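Local coordinates for metallo-beta-lactamase domain-containing protein (Thermotoga maritima, PDB 3H3E), which binds zinc and is probably a metal-dependent hydrolase of the metallo-beta-lactamase superfamily, although its substrate and precise reaction are not known, at residues Ser47-Leu51 / Leu79-Gly83; Lys84-Lys90 / Asn114-Ile120; Asn129-Pro135 / Glu163-Arg169. The protein carries 2 engineered substitutions. All coordinates share one frame; numbering follows the deposited sequence.

Contact 1 (Ser47-Leu51 / Leu79-Gly83); sequences SDVFL and LYLSG
The ring of Tyr80 lies against the backbone turn that leads into helix 49-56, with the beta carbon of Asp48 over one face. Asp48 CB stands 3.7 Å from the centroid of the Tyr80 ring and 20° off its normal, a CH-pi contact displaced toward the CD1-CE1 side, where CB and Tyr80 CD1 are 3.4 Å apart. With Asp48 CG set between its own backbone N and carbonyl carbon (chi1 59°), the carboxylate is carried past the CE1 side of the ring, its plane inclined 37° to the aromatic plane. OD1 makes a salt bridge to Lys52 one helical turn on, while CB makes the closest approach to the ring and CG and OD2 pass near CE1. Toward the hydroxyl end, Ser47 CA comes within 3.6 Å of Tyr80 CE2, while Ser47 OG is hydrogen-bonded to Glu30.

This polar edge belongs to the exposed side of the contact; the buried side is apolar. There the branched end of Leu81 (CG and CD1) meets the rim of Phe50, with Leu81 CG near the ring plane and 3.9 Å from Phe50 CZ. Leu51 bridges the two halves: its CD1 rests 3.8 Å from Tyr80 CB, and its CD2 lies 4.1 Å from Leu81 CD2. No hydrogen bond crosses between the segments, and the interface is small, 277 Å² summed over both sides. Far from the zinc, this is side-chain packing of a helix start on the loop between helix 72-75 and strand 85-89, within the alternating strands and helices of the metallo-beta-lactamase fold.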
loop_
_atom_site.group_PDB
_atom_site.type_symbol
_atom_site.label_atom_id
_atom_site.label_comp_id
_atom_site.label_asym_id
_atom_site.label_seq_id
_atom_site.Cartn_x
_atom_site.Cartn_y
_atom_site.Cartn_z
ATOM N N SER A 47 5.976 9.411 10.182
ATOM C CA SER A 47 5.788 10.694 10.859
ATOM C C SER A 47 5.117 11.706 9.947
ATOM O O SER A 47 4.225 11.356 9.187
ATOM C CB SER A 47 7.120 11.241 11.330
ATOM O OG SER A 47 7.981 11.370 10.230
ATOM N N ASP A 48 5.559 12.957 10.004
ATOM C CA ASP A 48 4.878 14.029 9.277
ATOM C C ASP A 48 5.529 14.338 7.943
ATOM O O ASP A 48 5.201 15.336 7.306
ATOM C CB ASP A 48 4.793 15.304 10.122
ATOM C CG ASP A 48 6.157 15.828 10.530
ATOM O OD1 ASP A 48 7.181 15.191 10.194
ATOM O OD2 ASP A 48 6.209 16.888 11.184
ATOM N N VAL A 49 6.447 13.479 7.520
ATOM C CA VAL A 49 7.068 13.629 6.210
ATOM C C VAL A 49 6.050 13.799 5.079
ATOM O O VAL A 49 6.217 14.650 4.218
ATOM C CB VAL A 49 8.028 12.473 5.896
ATOM C CG1 VAL A 49 8.359 12.433 4.413
ATOM C CG2 VAL A 49 9.282 12.621 6.718
ATOM N N PHE A 50 4.994 13.002 5.080
ATOM C CA PHE A 50 3.972 13.151 4.054
ATOM C C PHE A 50 3.374 14.565 4.014
ATOM O O PHE A 50 3.124 15.094 2.937
ATOM C CB PHE A 50 2.886 12.073 4.189
ATOM C CG PHE A 50 1.921 12.300 5.327
ATOM C CD1 PHE A 50 2.352 12.287 6.641
ATOM C CD2 PHE A 50 0.568 12.488 5.078
ATOM C CE1 PHE A 50 1.457 12.491 7.690
ATOM C CE2 PHE A 50 -0.323 12.675 6.119
ATOM C CZ PHE A 50 0.128 12.683 7.434
ATOM N N LEU A 51 3.166 15.178 5.180
ATOM C CA LEU A 51 2.577 16.520 5.260
ATOM C C LEU A 51 3.517 17.579 4.748
ATOM O O LEU A 51 3.104 18.548 4.108
ATOM C CB LEU A 51 2.255 16.879 6.701
ATOM C CG LEU A 51 0.929 16.400 7.268
ATOM C CD1 LEU A 51 0.871 16.692 8.772
ATOM C CD2 LEU A 51 -0.195 17.078 6.532
ATOM N N LEU A 79 -0.965 10.312 13.382
ATOM C CA LEU A 79 -0.738 11.038 14.616
ATOM C C LEU A 79 -0.630 12.524 14.364
ATOM O O LEU A 79 -0.601 13.306 15.304
ATOM C CB LEU A 79 0.545 10.546 15.283
ATOM C CG LEU A 79 0.496 9.064 15.654
ATOM C CD1 LEU A 79 1.774 8.647 16.371
ATOM C CD2 LEU A 79 -0.719 8.799 16.507
ATOM N N TYR A 80 -0.556 12.905 13.096
ATOM C CA TYR A 80 -0.391 14.300 12.716
ATOM C C TYR A 80 -1.633 14.850 12.035
ATOM O O TYR A 80 -1.634 15.979 11.558
ATOM C CB TYR A 80 0.821 14.462 11.789
ATOM C CG TYR A 80 2.121 14.111 12.460
ATOM C CD1 TYR A 80 2.936 15.106 13.010
ATOM C CD2 TYR A 80 2.528 12.784 12.578
ATOM C CE1 TYR A 80 4.128 14.791 13.649
ATOM C CE2 TYR A 80 3.723 12.456 13.217
ATOM C CZ TYR A 80 4.511 13.466 13.752
ATOM O OH TYR A 80 5.689 13.152 14.371
ATOM N N LEU A 81 -2.687 14.039 11.981
ATOM C CA LEU A 81 -3.948 14.459 11.382
ATOM C C LEU A 81 -5.075 14.433 12.407
ATOM O O LEU A 81 -5.026 13.670 13.371
ATOM C CB LEU A 81 -4.302 13.573 10.189
ATOM C CG LEU A 81 -3.283 13.528 9.046
ATOM C CD1 LEU A 81 -3.698 12.489 8.029
ATOM C CD2 LEU A 81 -3.099 14.908 8.391
ATOM N N SER A 82 -6.068 15.297 12.196
ATOM C CA SER A 82 -7.293 15.303 12.965
ATOM C C SER A 82 -8.468 15.412 11.993
ATOM O O SER A 82 -8.365 16.012 10.918
ATOM C CB SER A 82 -7.333 16.489 13.935
ATOM O OG SER A 82 -6.127 16.667 14.650
ATOM N N GLY A 83 -9.594 14.831 12.381
ATOM C CA GLY A 83 -10.833 14.998 11.650
ATOM C C GLY A 83 -10.931 14.244 10.342
ATOM O O GLY A 83 -11.880 14.426 9.592
#

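Contact 2 (Lys84-Lys90 / Asn114-Ile120); sequences KRVWLRK and NTGKFVI
Two parallel strands, 85-89 and the outermost strand 115-119, form one edge of a mixed beta-sheet, with Trp87 and Lys117 paired in register, their side chains side by side on one face. Lys117 N donates to Val86 O over 2.7 Å, and Lys117 O accepts from Leu88 N at 3.1 Å, the bonding pattern of a parallel pair. At the start of the strands the Asn114 side chain extends this pattern: OD1 receives Lys84 N at 2.9 Å in the carbonyl plane, on a lone pair, while ND2 is held by Leu81 O and Val110 O.

Helix 107-113 leads directly into Asn114 and packs on the sheet face that carries Leu88 and Phe118, as one of the helices flanking the sheets of the alpha-beta/beta-alpha sandwich of metallo-beta-lactamases. On that face Leu88 CG lies 3.8 Å from Phe118 CE2, and Lys90 NZ sits over the Phe118 ring, 4.9 Å from its centroid, in a cation-pi contact. On the other face the Lys117 chain, bent at chi2 (87°), lies alongside the indole, over one face: CG is 3.7 Å from the centroid of the six-membered ring of Trp87. Val119 CG2 meets the edge of the same indole at CE3, 3.9 Å away, and Trp87 NE1 is hydrogen-bonded to Asp64. A water accepts from Lys90 N and donates to Val119 O.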
loop_
_atom_site.group_PDB
_atom_site.type_symbol
_atom_site.label_atom_id
_atom_site.label_comp_id
_atom_site.label_asym_id
_atom_site.label_seq_id
_atom_site.Cartn_x
_atom_site.Cartn_y
_atom_site.Cartn_z
ATOM N N LYS A 84 -9.947 13.406 10.049
ATOM C CA LYS A 84 -10.008 12.589 8.846
ATOM C C LYS A 84 -10.957 11.427 9.074
ATOM O O LYS A 84 -11.262 11.077 10.208
ATOM C CB LYS A 84 -8.618 12.066 8.468
ATOM C CG LYS A 84 -7.568 13.160 8.302
ATOM C CD LYS A 84 -7.809 14.018 7.071
ATOM C CE LYS A 84 -7.009 15.292 7.139
ATOM N NZ LYS A 84 -7.211 16.176 5.962
ATOM N N ARG A 85 -11.434 10.849 7.984
ATOM C CA ARG A 85 -12.189 9.616 8.020
ATOM C C ARG A 85 -11.225 8.509 7.631
ATOM O O ARG A 85 -10.781 8.425 6.488
ATOM C CB ARG A 85 -13.303 9.701 7.003
ATOM C CG ARG A 85 -14.280 8.577 7.033
ATOM C CD ARG A 85 -15.080 8.683 5.788
ATOM N NE ARG A 85 -16.407 8.113 5.923
ATOM C CZ ARG A 85 -17.296 8.108 4.942
ATOM N NH1 ARG A 85 -16.985 8.649 3.764
ATOM N NH2 ARG A 85 -18.486 7.561 5.142
ATOM N N VAL A 86 -10.873 7.676 8.598
ATOM C CA VAL A 86 -9.828 6.686 8.397
ATOM C C VAL A 86 -10.429 5.336 8.104
ATOM O O VAL A 86 -11.130 4.770 8.942
ATOM C CB VAL A 86 -8.935 6.548 9.629
ATOM C CG1 VAL A 86 -7.904 5.468 9.382
ATOM C CG2 VAL A 86 -8.287 7.877 9.963
ATOM N N TRP A 87 -10.157 4.834 6.903
ATOM C CA TRP A 87 -10.685 3.556 6.457
ATOM C C TRP A 87 -9.697 2.462 6.781
ATOM O O TRP A 87 -8.668 2.357 6.125
ATOM C CB TRP A 87 -10.881 3.581 4.954
ATOM C CG TRP A 87 -11.886 4.565 4.489
ATOM C CD1 TRP A 87 -11.790 5.909 4.559
ATOM C CD2 TRP A 87 -13.139 4.281 3.859
ATOM N NE1 TRP A 87 -12.909 6.494 4.025
ATOM C CE2 TRP A 87 -13.753 5.510 3.579
ATOM C CE3 TRP A 87 -13.806 3.103 3.513
ATOM C CZ2 TRP A 87 -15.003 5.605 2.965
ATOM C CZ3 TRP A 87 -15.055 3.198 2.901
ATOM C CH2 TRP A 87 -15.635 4.441 2.638
ATOM N N LEU A 88 -10.011 1.654 7.789
ATOM C CA LEU A 88 -9.157 0.550 8.173
ATOM C C LEU A 88 -9.956 -0.721 8.426
ATOM O O LEU A 88 -11.152 -0.666 8.707
ATOM C CB LEU A 88 -8.350 0.910 9.418
ATOM C CG LEU A 88 -9.097 1.161 10.729
ATOM C CD1 LEU A 88 -8.151 1.019 11.892
ATOM C CD2 LEU A 88 -9.751 2.531 10.738
ATOM N N ARG A 89 -9.290 -1.867 8.315
ATOM C CA ARG A 89 -9.884 -3.138 8.686
ATOM C C ARG A 89 -9.904 -3.310 10.211
ATOM O O ARG A 89 -8.950 -2.953 10.889
ATOM C CB ARG A 89 -9.125 -4.297 8.049
ATOM C CG ARG A 89 -9.159 -4.315 6.543
ATOM C CD ARG A 89 -9.164 -5.737 5.984
ATOM N NE ARG A 89 -10.489 -6.096 5.493
ATOM C CZ ARG A 89 -11.179 -7.145 5.913
ATOM N NH1 ARG A 89 -10.672 -7.968 6.818
ATOM N NH2 ARG A 89 -12.373 -7.378 5.412
ATOM N N LYS A 90 -10.987 -3.874 10.743
ATOM C CA LYS A 90 -11.082 -4.101 12.179
ATOM C C LYS A 90 -9.795 -4.686 12.738
ATOM O O LYS A 90 -9.365 -4.318 13.820
ATOM C CB LYS A 90 -12.277 -4.994 12.537
ATOM C CG LYS A 90 -13.625 -4.275 12.531
ATOM C CD LYS A 90 -14.748 -5.156 13.091
ATOM C CE LYS A 90 -15.862 -4.331 13.766
ATOM N NZ LYS A 90 -15.420 -3.552 14.983
ATOM N N ASN A 114 -9.421 11.379 15.160
ATOM C CA ASN A 114 -10.017 11.049 13.878
ATOM C C ASN A 114 -11.209 10.125 14.047
ATOM O O ASN A 114 -11.596 9.783 15.158
ATOM C CB ASN A 114 -8.986 10.392 12.962
ATOM C CG ASN A 114 -7.842 11.309 12.628
ATOM O OD1 ASN A 114 -8.002 12.276 11.894
ATOM N ND2 ASN A 114 -6.673 11.006 13.158
ATOM N N THR A 115 -11.770 9.718 12.920
ATOM C CA THR A 115 -13.007 8.960 12.878
ATOM C C THR A 115 -12.741 7.702 12.081
ATOM O O THR A 115 -12.311 7.767 10.938
ATOM C CB THR A 115 -14.109 9.770 12.169
ATOM O OG1 THR A 115 -14.198 11.072 12.763
ATOM C CG2 THR A 115 -15.446 9.072 12.255
ATOM N N GLY A 116 -12.988 6.555 12.695
ATOM C CA GLY A 116 -12.738 5.272 12.064
ATOM C C GLY A 116 -13.890 4.823 11.191
ATOM O O GLY A 116 -15.057 4.925 11.574
ATOM N N LYS A 117 -13.563 4.361 9.991
ATOM C CA LYS A 117 -14.532 3.693 9.145
ATOM C C LYS A 117 -14.011 2.287 8.955
ATOM O O LYS A 117 -12.998 2.072 8.288
ATOM C CB LYS A 117 -14.665 4.407 7.806
ATOM C CG LYS A 117 -15.392 3.603 6.744
ATOM C CD LYS A 117 -16.887 3.813 6.810
ATOM C CE LYS A 117 -17.567 3.455 5.502
ATOM N NZ LYS A 117 -18.880 4.168 5.398
ATOM N N PHE A 118 -14.682 1.332 9.576
ATOM C CA PHE A 118 -14.198 -0.044 9.589
ATOM C C PHE A 118 -14.647 -0.849 8.385
ATOM O O PHE A 118 -15.837 -0.908 8.058
ATOM C CB PHE A 118 -14.558 -0.727 10.905
ATOM C CG PHE A 118 -13.769 -0.205 12.057
ATOM C CD1 PHE A 118 -14.314 0.721 12.923
ATOM C CD2 PHE A 118 -12.444 -0.593 12.234
ATOM C CE1 PHE A 118 -13.562 1.231 13.975
ATOM C CE2 PHE A 118 -11.691 -0.100 13.273
ATOM C CZ PHE A 118 -12.248 0.814 14.149
ATOM N N VAL A 119 -13.666 -1.447 7.715
ATOM C CA VAL A 119 -13.899 -2.151 6.469
ATOM C C VAL A 119 -14.005 -3.640 6.766
ATOM O O VAL A 119 -13.076 -4.233 7.309
ATOM C CB VAL A 119 -12.774 -1.820 5.473
ATOM C CG1 VAL A 119 -12.876 -2.651 4.222
ATOM C CG2 VAL A 119 -12.834 -0.350 5.123
ATOM N N ILE A 120 -15.161 -4.230 6.453
ATOM C CA ILE A 120 -15.433 -5.638 6.754
ATOM C C ILE A 120 -15.552 -6.519 5.517
ATOM O O ILE A 120 -15.112 -7.661 5.519
ATOM C CB ILE A 120 -16.759 -5.798 7.464
ATOM C CG1 ILE A 120 -17.147 -4.514 8.187
ATOM C CG2 ILE A 120 -16.715 -6.995 8.400
ATOM C CD1 ILE A 120 -18.624 -4.475 8.511
HETATM O O HOH W 1 -12.543 -5.730 9.373
#

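Contact 3 (Asn129-Pro135 / Glu163-Arg169); sequences NMFLLGP and EQTLVVR
The Arg169 side chain starts with CG anti to the backbone N (chi1 -177°) and then bends at chi3 (-95°), which lays one face of its guanidinium against the rim of Phe131. Ring and guanidinium planes stand 78° apart, with Arg169 NH1 3.4 Å from Phe131 CZ at the ring edge. The two residues belong to antiparallel strands 130-133 and 165-170, neighbours in the second mixed sheet of the metallo-beta-lactamase sandwich. Phe131 and Val167 form a hydrogen-bonded pair, 2.8 Å both for Phe131 N to Val167 O and for Val167 N to Phe131 O; Leu133 and Thr165 form the next such pair.

On the face bearing Phe131 and Val167, Leu133 CD1 touches Val167 CG2 at 3.8 Å, and helix 185-193 packs there through Ile188 and Ile192. Opposite, Met130, present as selenomethionine, lies alongside Val168, with Met130 CG 4.1 Å from Val168 CG1. Beyond the paired strands, Glu163 OE2 and OE1 accept from the backbone N of His182, a zinc ligand, and of Arg183, respectively. Nearby, a water donates to Gly134 O and lies 2.8 Å from Thr165 OG1.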
loop_
_atom_site.group_PDB
_atom_site.type_symbol
_atom_site.label_atom_id
_atom_site.label_comp_id
_atom_site.label_asym_id
_atom_site.label_seq_id
_atom_site.Cartn_x
_atom_site.Cartn_y
_atom_site.Cartn_z
ATOM N N ASN A 129 -15.609 4.649 -8.820
ATOM C CA ASN A 129 -14.585 3.894 -9.508
ATOM C C ASN A 129 -13.412 3.537 -8.613
ATOM O O ASN A 129 -12.385 3.067 -9.087
ATOM C CB ASN A 129 -14.130 4.652 -10.761
ATOM C CG ASN A 129 -15.246 4.784 -11.800
ATOM O OD1 ASN A 129 -15.794 3.781 -12.282
ATOM N ND2 ASN A 129 -15.593 6.025 -12.142
HETATM N N MSE A 130 -13.576 3.751 -7.311
HETATM C CA MSE A 130 -12.554 3.387 -6.343
HETATM C C MSE A 130 -13.083 2.309 -5.403
HETATM O O MSE A 130 -14.226 2.382 -4.950
HETATM C CB MSE A 130 -12.075 4.620 -5.565
HETATM C CG MSE A 130 -11.141 5.531 -6.370
HETATM SE SE MSE A 130 -10.285 6.785 -5.406
HETATM C CE MSE A 130 -11.714 7.678 -4.811
ATOM N N PHE A 131 -12.245 1.310 -5.129
ATOM C CA PHE A 131 -12.614 0.165 -4.305
ATOM C C PHE A 131 -11.470 -0.262 -3.397
ATOM O O PHE A 131 -10.312 -0.215 -3.782
ATOM C CB PHE A 131 -12.929 -1.052 -5.185
ATOM C CG PHE A 131 -13.994 -0.817 -6.189
ATOM C CD1 PHE A 131 -13.678 -0.325 -7.443
ATOM C CD2 PHE A 131 -15.313 -1.110 -5.896
ATOM C CE1 PHE A 131 -14.659 -0.115 -8.377
ATOM C CE2 PHE A 131 -16.295 -0.895 -6.825
ATOM C CZ PHE A 131 -15.970 -0.396 -8.071
ATOM N N LEU A 132 -11.810 -0.747 -2.215
ATOM C CA LEU A 132 -10.833 -1.388 -1.361
ATOM C C LEU A 132 -11.065 -2.874 -1.410
ATOM O O LEU A 132 -12.193 -3.333 -1.237
ATOM C CB LEU A 132 -11.001 -0.932 0.078
ATOM C CG LEU A 132 -10.324 0.370 0.443
ATOM C CD1 LEU A 132 -10.845 0.824 1.791
ATOM C CD2 LEU A 132 -8.814 0.173 0.457
ATOM N N LEU A 133 -9.991 -3.623 -1.630
ATOM C CA LEU A 133 -10.052 -5.067 -1.589
ATOM C C LEU A 133 -9.367 -5.600 -0.347
ATOM O O LEU A 133 -8.264 -5.180 -0.010
ATOM C CB LEU A 133 -9.436 -5.666 -2.850
ATOM C CG LEU A 133 -10.501 -5.818 -3.936
ATOM C CD1 LEU A 133 -10.839 -4.452 -4.483
ATOM C CD2 LEU A 133 -10.021 -6.747 -5.017
ATOM N N GLY A 134 -10.030 -6.531 0.326
ATOM C CA GLY A 134 -9.570 -7.033 1.605
ATOM C C GLY A 134 -8.404 -7.979 1.466
ATOM O O GLY A 134 -7.839 -8.121 0.382
ATOM N N PRO A 135 -8.043 -8.650 2.565
ATOM C CA PRO A 135 -6.853 -9.496 2.602
ATOM C C PRO A 135 -6.863 -10.469 1.428
ATOM O O PRO A 135 -7.850 -11.181 1.225
ATOM C CB PRO A 135 -7.020 -10.267 3.906
ATOM C CG PRO A 135 -8.002 -9.562 4.671
ATOM C CD PRO A 135 -8.887 -8.834 3.751
ATOM N N GLU A 163 -4.794 -6.389 5.961
ATOM C CA GLU A 163 -4.265 -5.819 4.723
ATOM C C GLU A 163 -5.329 -5.562 3.678
ATOM O O GLU A 163 -6.148 -6.426 3.397
ATOM C CB GLU A 163 -3.202 -6.740 4.127
ATOM C CG GLU A 163 -2.558 -6.193 2.885
ATOM C CD GLU A 163 -1.261 -6.897 2.556
ATOM O OE1 GLU A 163 -1.306 -7.958 1.890
ATOM O OE2 GLU A 163 -0.195 -6.384 2.960
ATOM N N GLN A 164 -5.305 -4.370 3.093
ATOM C CA GLN A 164 -6.256 -4.018 2.048
ATOM C C GLN A 164 -5.587 -3.210 0.964
ATOM O O GLN A 164 -4.530 -2.619 1.171
ATOM C CB GLN A 164 -7.465 -3.273 2.610
ATOM C CG GLN A 164 -7.135 -2.067 3.439
ATOM C CD GLN A 164 -8.374 -1.398 3.977
ATOM O OE1 GLN A 164 -9.482 -1.910 3.833
ATOM N NE2 GLN A 164 -8.197 -0.261 4.618
ATOM N N THR A 165 -6.212 -3.201 -0.204
ATOM C CA THR A 165 -5.576 -2.669 -1.391
ATOM C C THR A 165 -6.568 -1.802 -2.134
ATOM O O THR A 165 -7.753 -2.113 -2.204
ATOM C CB THR A 165 -5.061 -3.815 -2.304
ATOM O OG1 THR A 165 -4.039 -4.538 -1.613
ATOM C CG2 THR A 165 -4.471 -3.273 -3.580
ATOM N N LEU A 166 -6.080 -0.695 -2.668
ATOM C CA LEU A 166 -6.933 0.222 -3.392
ATOM C C LEU A 166 -6.935 -0.121 -4.875
ATOM O O LEU A 166 -5.896 -0.389 -5.462
ATOM C CB LEU A 166 -6.449 1.654 -3.176
ATOM C CG LEU A 166 -7.140 2.758 -3.956
ATOM C CD1 LEU A 166 -8.562 2.836 -3.489
ATOM C CD2 LEU A 166 -6.411 4.104 -3.758
ATOM N N VAL A 167 -8.117 -0.130 -5.472
ATOM C CA VAL A 167 -8.247 -0.286 -6.912
ATOM C C VAL A 167 -9.028 0.904 -7.463
ATOM O O VAL A 167 -10.140 1.201 -7.028
ATOM C CB VAL A 167 -8.945 -1.605 -7.284
ATOM C CG1 VAL A 167 -9.012 -1.775 -8.794
ATOM C CG2 VAL A 167 -8.215 -2.754 -6.665
ATOM N N VAL A 168 -8.410 1.594 -8.408
ATOM C CA VAL A 168 -9.030 2.713 -9.083
ATOM C C VAL A 168 -9.316 2.271 -10.505
ATOM O O VAL A 168 -8.407 1.863 -11.233
ATOM C CB VAL A 168 -8.086 3.925 -9.159
ATOM C CG1 VAL A 168 -8.817 5.138 -9.738
ATOM C CG2 VAL A 168 -7.466 4.230 -7.790
ATOM N N ARG A 169 -10.585 2.358 -10.889
ATOM C CA ARG A 169 -11.038 1.935 -12.203
ATOM C C ARG A 169 -10.971 3.118 -13.165
ATOM O O ARG A 169 -11.645 4.129 -12.987
ATOM C CB ARG A 169 -12.445 1.348 -12.100
ATOM C CG ARG A 169 -13.025 0.811 -13.382
ATOM C CD ARG A 169 -14.512 0.601 -13.194
ATOM N NE ARG A 169 -14.858 -0.766 -12.821
ATOM C CZ ARG A 169 -15.854 -1.087 -12.000
ATOM N NH1 ARG A 169 -16.574 -0.120 -11.438
ATOM N NH2 ARG A 169 -16.116 -2.369 -11.726
HETATM O O HOH W 2 -5.399 -6.939 -0.936
#

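Contacts 1 and 2 follow one another along the chain and meet at Asn114, whose side chain reaches back to the loop residues of contact 1, ND2 lying 3.1 Å from Leu81 O. Contacts 2 and 3 belong to different sheets, with centres 14 Å apart, and touch where Arg89 and Val119 pack on Pro135 and Gln164; Arg89 CZ is 3.6 Å from Pro135 CD. Contact 3 lies closest to the metal: the nearest atoms of the Glu163 side chain are about 6 Å from the zinc held by His69, His71 and His182. In contact 2 the nearest Arg89 side-chain atoms remain about 13 Å from that ion. Contact 1 is peripheral, its centre 22 Å from that of contact 3.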